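Local coordinates for putative succinylglutamate desuccinylase / aspartoacylase (Shewanella amazonensis, PDB 3FMC), which probably acts as a zinc-dependent hydrolase of the succinylglutamate desuccinylase/aspartoacylase family, cleaving amide or ester bonds, at the interface of chains A and B. Residues are numbered along the deposited sequence; one frame, centred on the assembly and turned at random. Chains: chain A/B, Putative succinylglutamate desuccinylase / aspartoacylase.

Contact 1: the interface of chains A and B. Residues chain A 349-351; chain B 83, 87-88, 247.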
loop_
_atom_site.group_PDB
_atom_site.type_symbol
_atom_site.label_atom_id
_atom_site.label_comp_id
_atom_site.label_asym_id
_atom_site.label_seq_id
_atom_site.Cartn_x
_atom_site.Cartn_y
_atom_site.Cartn_z
ATOM N N SER A 349 1.965 4.586 -15.151
ATOM C CA SER A 349 0.770 3.777 -15.208
ATOM C C SER A 349 -0.111 4.333 -16.342
ATOM O O SER A 349 0.083 5.476 -16.784
ATOM C CB SER A 349 0.102 3.782 -13.804
ATOM O OG SER A 349 -1.240 3.359 -13.800
ATOM N N ALA A 350 -1.011 3.517 -16.862
ATOM C CA ALA A 350 -1.891 3.886 -18.001
ATOM C C ALA A 350 -3.316 4.227 -17.591
ATOM O O ALA A 350 -4.201 4.239 -18.437
ATOM C CB ALA A 350 -1.928 2.735 -19.024
ATOM N N SER A 351 -3.575 4.345 -16.289
ATOM C CA SER A 351 -4.889 4.678 -15.818
ATOM C C SER A 351 -4.732 5.817 -14.826
ATOM O O SER A 351 -3.911 5.754 -13.875
ATOM C CB SER A 351 -5.614 3.491 -15.236
ATOM O OG SER A 351 -4.853 2.813 -14.249
ATOM N N LYS B 83 -4.852 2.831 -6.630
ATOM C CA LYS B 83 -3.453 3.181 -6.845
ATOM C C LYS B 83 -2.618 3.014 -5.568
ATOM O O LYS B 83 -3.128 3.149 -4.447
ATOM C CB LYS B 83 -3.336 4.614 -7.308
ATOM C CG LYS B 83 -3.950 4.870 -8.663
ATOM C CD LYS B 83 -3.119 4.154 -9.729
ATOM C CE LYS B 83 -3.364 4.706 -11.099
ATOM N NZ LYS B 83 -3.201 3.648 -12.074
ATOM N N PHE B 87 1.471 3.009 -9.704
ATOM C CA PHE B 87 1.109 1.659 -10.127
ATOM C C PHE B 87 -0.316 1.388 -9.645
ATOM O O PHE B 87 -0.777 1.929 -8.616
ATOM C CB PHE B 87 2.075 0.688 -9.421
ATOM C CG PHE B 87 1.806 -0.792 -9.652
ATOM C CD1 PHE B 87 2.135 -1.396 -10.883
ATOM C CD2 PHE B 87 1.292 -1.616 -8.597
ATOM C CE1 PHE B 87 1.888 -2.756 -11.078
ATOM C CE2 PHE B 87 1.046 -2.984 -8.797
ATOM C CZ PHE B 87 1.339 -3.551 -10.030
ATOM N N THR B 88 -1.019 0.558 -10.376
ATOM C CA THR B 88 -2.378 0.157 -10.028
ATOM C C THR B 88 -2.248 -1.101 -9.177
ATOM O O THR B 88 -1.702 -2.117 -9.622
ATOM C CB THR B 88 -3.243 -0.142 -11.279
ATOM O OG1 THR B 88 -3.160 0.935 -12.224
ATOM C CG2 THR B 88 -4.669 -0.362 -10.888
ATOM N N GLU B 247 -0.388 -2.220 -17.365
ATOM C CA GLU B 247 -0.176 -0.781 -17.220
ATOM C C GLU B 247 0.158 -0.065 -18.529
ATOM O O GLU B 247 1.018 0.837 -18.578
ATOM C CB GLU B 247 0.966 -0.532 -16.214
ATOM C CG GLU B 247 0.627 -0.897 -14.800
ATOM C CD GLU B 247 -0.430 0.042 -14.225
ATOM O OE1 GLU B 247 -0.848 1.024 -14.916
ATOM O OE2 GLU B 247 -0.805 -0.170 -13.114
#
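The side-chain hydroxyl of A:Ser349 is gripped from two directions by chain B: its OG donates to carboxylate oxygen OE1 of B:Glu247 at 2.6 Å and accepts from the amino group NZ of B:Lys83, also at 2.6 Å. The chain B residues belong to the catalytic domain of the succinylglutamate desuccinylase/aspartoacylase family, related to the M14 zinc carboxypeptidases, and they receive a short stretch of chain A made up of loop residues and the start of strand 351-352. In A:Ser349 the hydroxyl lies anti to the backbone N (chi1 163°), which turns it toward the carboxylate and the amino group together. It reaches OE1 on the syn side, 33° out of the carboxylate plane. OE1 of B:Glu247 also accepts from the backbone N of A:Ala350 at 3.2 Å, nearly along its C-O axis, so that one carboxylate oxygen binds two consecutive residues of chain A. OE2 of B:Glu247 faces its own chain, accepting from the backbone N of B:Thr88 at 2.8 Å and from its hydroxyl OG1 at 2.7 Å; these bonds probably fix the rotation of the carboxylate and present OE1 to chain A. B:Lys83, bent at chi2 and chi4, brings NZ among three hydroxyls: besides A:Ser349, it donates to OG of A:Ser351 at 2.9 Å and to OG1 of B:Thr88 at 2.7 Å. B:Thr88 thus serves as a second-shell link, relaying between the lysine and the carboxylate. The nearby amino group and carboxylate, joined through hydroxyls, would probably polarise the A:Ser349 O-H toward OE1.

Contact 2: the interface of chains A and B. Residues chain A 321, 323, 326, 331; chain B 54, 57-58.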
loop_
_atom_site.group_PDB
_atom_site.type_symbol
_atom_site.label_atom_id
_atom_site.label_comp_id
_atom_site.label_asym_id
_atom_site.label_seq_id
_atom_site.Cartn_x
_atom_site.Cartn_y
_atom_site.Cartn_z
ATOM N N LEU A 321 -8.675 7.142 -23.442
ATOM C CA LEU A 321 -9.661 6.148 -23.796
ATOM C C LEU A 321 -10.645 5.900 -22.658
ATOM O O LEU A 321 -10.256 5.607 -21.501
ATOM C CB LEU A 321 -8.952 4.841 -24.169
ATOM C CG LEU A 321 -9.756 3.623 -24.621
ATOM C CD1 LEU A 321 -10.445 3.929 -25.998
ATOM C CD2 LEU A 321 -8.803 2.391 -24.671
ATOM N N LEU A 323 -13.838 3.595 -22.125
ATOM C CA LEU A 323 -14.747 2.521 -22.512
ATOM C C LEU A 323 -16.138 2.698 -21.967
ATOM O O LEU A 323 -17.082 2.131 -22.542
ATOM C CB LEU A 323 -14.211 1.131 -22.164
ATOM C CG LEU A 323 -13.371 0.415 -23.279
ATOM C CD1 LEU A 323 -14.255 -0.037 -24.537
ATOM C CD2 LEU A 323 -12.133 1.270 -23.721
ATOM N N TYR A 326 -18.340 4.661 -24.688
ATOM C CA TYR A 326 -18.310 4.140 -26.025
ATOM C C TYR A 326 -19.543 4.599 -26.735
ATOM O O TYR A 326 -20.630 4.515 -26.166
ATOM C CB TYR A 326 -18.307 2.632 -26.000
ATOM C CG TYR A 326 -18.156 2.122 -27.402
ATOM C CD1 TYR A 326 -16.901 2.034 -27.983
ATOM C CD2 TYR A 326 -19.267 1.743 -28.139
ATOM C CE1 TYR A 326 -16.748 1.574 -29.281
ATOM C CE2 TYR A 326 -19.139 1.287 -29.463
ATOM C CZ TYR A 326 -17.883 1.217 -30.018
ATOM O OH TYR A 326 -17.736 0.744 -31.299
ATOM N N GLU A 331 -15.329 8.688 -26.367
ATOM C CA GLU A 331 -14.638 7.477 -25.939
ATOM C C GLU A 331 -13.155 7.502 -26.251
ATOM O O GLU A 331 -12.410 6.709 -25.683
ATOM C CB GLU A 331 -15.257 6.202 -26.511
ATOM C CG GLU A 331 -15.399 6.154 -28.014
ATOM C CD GLU A 331 -16.774 6.599 -28.510
ATOM O OE1 GLU A 331 -17.218 7.741 -28.241
ATOM O OE2 GLU A 331 -17.413 5.769 -29.200
ATOM N N TYR B 54 -12.573 -2.174 -27.161
ATOM C CA TYR B 54 -12.844 -0.990 -27.958
ATOM C C TYR B 54 -12.679 -1.312 -29.465
ATOM O O TYR B 54 -13.569 -1.073 -30.268
ATOM C CB TYR B 54 -11.877 0.119 -27.563
ATOM C CG TYR B 54 -11.958 1.333 -28.453
ATOM C CD1 TYR B 54 -13.029 2.231 -28.333
ATOM C CD2 TYR B 54 -10.986 1.586 -29.413
ATOM C CE1 TYR B 54 -13.129 3.319 -29.140
ATOM C CE2 TYR B 54 -11.085 2.681 -30.227
ATOM C CZ TYR B 54 -12.164 3.543 -30.092
ATOM O OH TYR B 54 -12.246 4.656 -30.879
HETATM N N MSE B 57 -15.272 -3.801 -30.803
HETATM C CA MSE B 57 -16.573 -3.208 -31.041
HETATM C C MSE B 57 -16.575 -2.332 -32.306
HETATM O O MSE B 57 -17.554 -2.344 -33.064
HETATM C CB MSE B 57 -17.042 -2.424 -29.815
HETATM C CG MSE B 57 -17.353 -3.342 -28.686
HETATM SE SE MSE B 57 -18.177 -2.447 -27.126
HETATM C CE MSE B 57 -16.945 -1.071 -26.778
ATOM N N LYS B 58 -15.518 -1.576 -32.535
ATOM C CA LYS B 58 -15.426 -0.736 -33.739
ATOM C C LYS B 58 -15.487 -1.593 -35.012
ATOM O O LYS B 58 -16.122 -1.199 -36.012
ATOM C CB LYS B 58 -14.132 0.072 -33.774
ATOM C CG LYS B 58 -13.954 1.057 -32.656
ATOM C CD LYS B 58 -15.026 2.082 -32.556
ATOM C CE LYS B 58 -14.872 3.237 -33.459
ATOM N NZ LYS B 58 -15.874 4.262 -32.970
#
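With CG anti to the backbone N in both A:Tyr326 (chi1 -175°) and B:Tyr54 (chi1 173°), these two side chains lie alongside each other and cross at about a right angle, in a mainly apolar patch of the two-fold interface where residues 321-331 of chain A pack on helix 48-60 of chain B. CD1 of B:Tyr54 lies at the edge of the A:Tyr326 ring, in its plane, 3.9 Å from CD1 of A:Tyr326. The selenomethionine B:Met57, bent at chi3, brings its terminal methyl CE over one face of A:Tyr326 in a CH-pi contact, 3.5 Å from the ring centroid. On the opposite face lies OE2 of A:Glu331, from the same chain. The phenol end of A:Tyr326 runs on to helix 48-60, where its OH meets the aliphatic CD of B:Lys58 at 3.3 Å. An alanine in place of A:Tyr326 would remove this ring, and the B:Met57 methyl would probably lose its aromatic cover and be freer to turn. B:Tyr54 is itself held between two aliphatic groups: CG of B:Lys58 covers one face, and CD1 of A:Leu321 sits over the other, 3.9 Å from the centroid. A:Leu323 fills in beside the helix, its CD1 lying 3.7 Å from CE of B:Met57. The A:Glu331 carboxylate stands nearly upright to the B:Tyr54 ring, their planes 82° apart, while its methylene CG approaches the ring at CE1, 3.8 Å away.

About 19 Å separates the C-alpha centres of contact 1 and contact 2, which share no residue. In both, the C-terminal part of chain A lies against the catalytic domain of chain B: contact 1 uses the loop leading into strand 351-352, the start of that strand and a polar pocket, contact 2 the region from strand 316-321 to the residue before strand 332-336 and the largely apolar flank of helix 48-60. The two-fold axis repeats each with the chains exchanged. Polar and apolar contacts together may orient the A and B subunits, one pair within the deposited four-chain assembly, although the coordinates alone do not establish the oligomer in solution.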